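Local coordinates for putative exported protein (Bordetella pertussis Tohama I, PDB 2PFY) that binds pyroglutamic acid as an extracytoplasmic solute receptor of the DctP family, probably delivering it to a tripartite ATP-independent periplasmic transporter, at residues A[184-187]-A[188-191]. Numbering follows the deposited sequence.
With PCA (pyroglutamic acid), chain E.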
ATOM      1  N   PRO A 184      -3.120   9.997   4.659  1.00 16.87           N
ATOM      2  CA  PRO A 184      -3.822  10.447   5.864  1.00 17.82           C
ATOM      3  C   PRO A 184      -4.423   9.274   6.667  1.00 17.60           C
ATOM      4  O   PRO A 184      -4.686   9.434   7.856  1.00 17.54           O
ATOM      5  CB  PRO A 184      -4.908  11.393   5.321  1.00 17.33           C
ATOM      6  CG  PRO A 184      -5.152  10.921   3.863  1.00 17.63           C
ATOM      7  CD  PRO A 184      -3.744  10.511   3.419  1.00 17.03           C
ATOM      8  N   ALA A 185      -4.591   8.089   6.053  1.00 16.85           N
ATOM      9  CA  ALA A 185      -5.094   6.932   6.822  1.00 16.48           C
ATOM     10  C   ALA A 185      -4.093   6.493   7.891  1.00 16.83           C
ATOM     11  O   ALA A 185      -4.464   6.249   9.041  1.00 16.96           O
ATOM     12  CB  ALA A 185      -5.419   5.753   5.902  1.00 15.04           C
ATOM     13  N   THR A 186      -2.824   6.366   7.491  1.00 16.03           N
ATOM     14  CA  THR A 186      -1.739   6.038   8.444  1.00 16.78           C
ATOM     15  C   THR A 186      -1.576   7.179   9.451  1.00 16.57           C
ATOM     16  O   THR A 186      -1.334   6.943  10.643  1.00 17.04           O
ATOM     17  CB  THR A 186      -0.437   5.766   7.695  1.00 17.05           C
ATOM     18  OG1 THR A 186      -0.583   4.527   6.976  1.00 18.04           O
ATOM     19  CG2 THR A 186       0.774   5.648   8.667  1.00 16.43           C
ATOM     20  N   GLY A 187      -1.713   8.414   8.973  1.00 16.16           N
ATOM     21  CA  GLY A 187      -1.691   9.574   9.871  1.00 16.51           C
ATOM     22  C   GLY A 187      -2.727   9.469  11.002  1.00 17.37           C
ATOM     23  O   GLY A 187      -2.427   9.746  12.170  1.00 17.42           O
ATOM     24  N   VAL A 188      -3.954   9.085  10.658  1.00 15.87           N
ATOM     25  CA  VAL A 188      -4.980   8.866  11.691  1.00 15.67           C
ATOM     26  C   VAL A 188      -4.775   7.567  12.492  1.00 15.73           C
ATOM     27  O   VAL A 188      -4.817   7.601  13.732  1.00 15.54           O
ATOM     28  CB  VAL A 188      -6.449   8.983  11.087  1.00 16.28           C
ATOM     29  CG1 VAL A 188      -7.574   8.689  12.148  1.00 14.52           C
ATOM     30  CG2 VAL A 188      -6.636  10.401  10.516  1.00 14.20           C
ATOM     31  N   ASP A 189      -4.566   6.430  11.792  1.00 15.95           N
ATOM     32  CA  ASP A 189      -4.214   5.132  12.444  1.00 17.60           C
ATOM     33  C   ASP A 189      -3.177   5.347  13.563  1.00 17.97           C
ATOM     34  O   ASP A 189      -3.326   4.831  14.688  1.00 17.88           O
ATOM     35  CB  ASP A 189      -3.583   4.127  11.453  1.00 16.13           C
ATOM     36  CG  ASP A 189      -4.510   3.707  10.297  1.00 19.20           C
ATOM     37  OD1 ASP A 189      -5.753   3.888  10.346  1.00 19.68           O
ATOM     38  OD2 ASP A 189      -3.953   3.137   9.314  1.00 19.47           O
ATOM     39  N   SER A 190      -2.118   6.110  13.259  1.00 18.57           N
ATOM     40  CA  SER A 190      -1.023   6.221  14.207  1.00 19.33           C
ATOM     41  C   SER A 190      -1.089   7.523  15.001  1.00 19.51           C
ATOM     42  O   SER A 190      -0.169   7.795  15.765  1.00 19.51           O
ATOM     43  CB  SER A 190       0.343   6.136  13.503  1.00 20.47           C
ATOM     44  OG  SER A 190       0.449   7.251  12.650  1.00 24.29           O
ATOM     45  N   GLN A 191      -2.184   8.275  14.844  1.00 17.56           N
ATOM     46  CA  GLN A 191      -2.376   9.562  15.548  1.00 18.61           C
ATOM     47  C   GLN A 191      -1.121  10.421  15.424  1.00 17.38           C
ATOM     48  O   GLN A 191      -0.488  10.750  16.422  1.00 17.38           O
ATOM     49  CB  GLN A 191      -2.814   9.311  16.994  1.00 18.65           C
ATOM     50  CG  GLN A 191      -4.143   8.525  16.973  1.00 21.46           C
ATOM     51  CD  GLN A 191      -4.426   7.775  18.223  1.00 22.34           C
ATOM     52  OE1 GLN A 191      -3.847   8.064  19.260  1.00 24.71           O
ATOM     53  NE2 GLN A 191      -5.336   6.783  18.144  1.00 22.12           N
TER
HETATM   54  N   PCA E 302       0.449   3.625   4.630  1.00 22.63           N
HETATM   55  CA  PCA E 302       1.441   2.535   4.480  1.00 23.48           C
HETATM   56  CB  PCA E 302       1.816   2.391   3.025  1.00 22.44           C
HETATM   57  CG  PCA E 302       1.085   3.477   2.295  1.00 23.29           C
HETATM   58  CD  PCA E 302       0.256   4.163   3.329  1.00 20.74           C
HETATM   59  OE  PCA E 302      -0.548   5.057   3.085  1.00 22.48           O
HETATM   60  C   PCA E 302       2.675   2.828   5.311  1.00 24.18           C
HETATM   61  O   PCA E 302       3.548   1.988   5.560  1.00 24.73           O
HETATM   62  OXT PCA E 302       2.810   3.953   5.757  1.00 25.49           O
HETATM   63  O   HOH W   1      -1.321   2.710   9.109  1.00 19.48           O
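A single water ties T186 to D189 one turn further along the short helix 184-189, and T186 in turn bonds the ligand. The T186 OG1 hydroxyl gives its proton to this water at 2.9 Å, and the water donates to D189 OD2 at 2.7 Å. Threonine suits the place because OG1, anti to the carbonyl carbon (chi1 -69°), can donate to the water while accepting from the lactam N-H of pyroglutamic acid, PCA N lying 2.7 Å from T186 OG1 in a nearly straight bond (173°). Its methyl CG2 lies beside the ligand's OXT. S183, R143, T182, T165 and R48 also hydrogen-bond the ligand. D189, if ionised, offers only acceptors, which would fix the direction of the hydrogen-bond chain; N14 ND2 also bonds OD2 and probably steadies it.

On the helix itself, T186 O takes two donors from S190, which reach it from opposite faces of its carbonyl plane: the backbone N at 2.9 Å and S190 OG at 2.7 Å. Serine's short side chain sets OG between the backbone N and the carbonyl carbon (chi1 64°), bringing it back over the preceding turn, and Y195 bonds the same hydroxyl. V188 N closes the first turn on P184 O at 2.9 Å; P184, lacking an N-H, fits the helix start. P184 and V188 face helix 223-257. At the other end Q191, with positive phi, is the C-prime residue of a Schellman motif: Q191 N bonds V188 O, and G187 O accepts from the next residue's N. This motif terminates a helix whose first turn forms part of the pyroglutamate pocket of this DctP-type solute receptor.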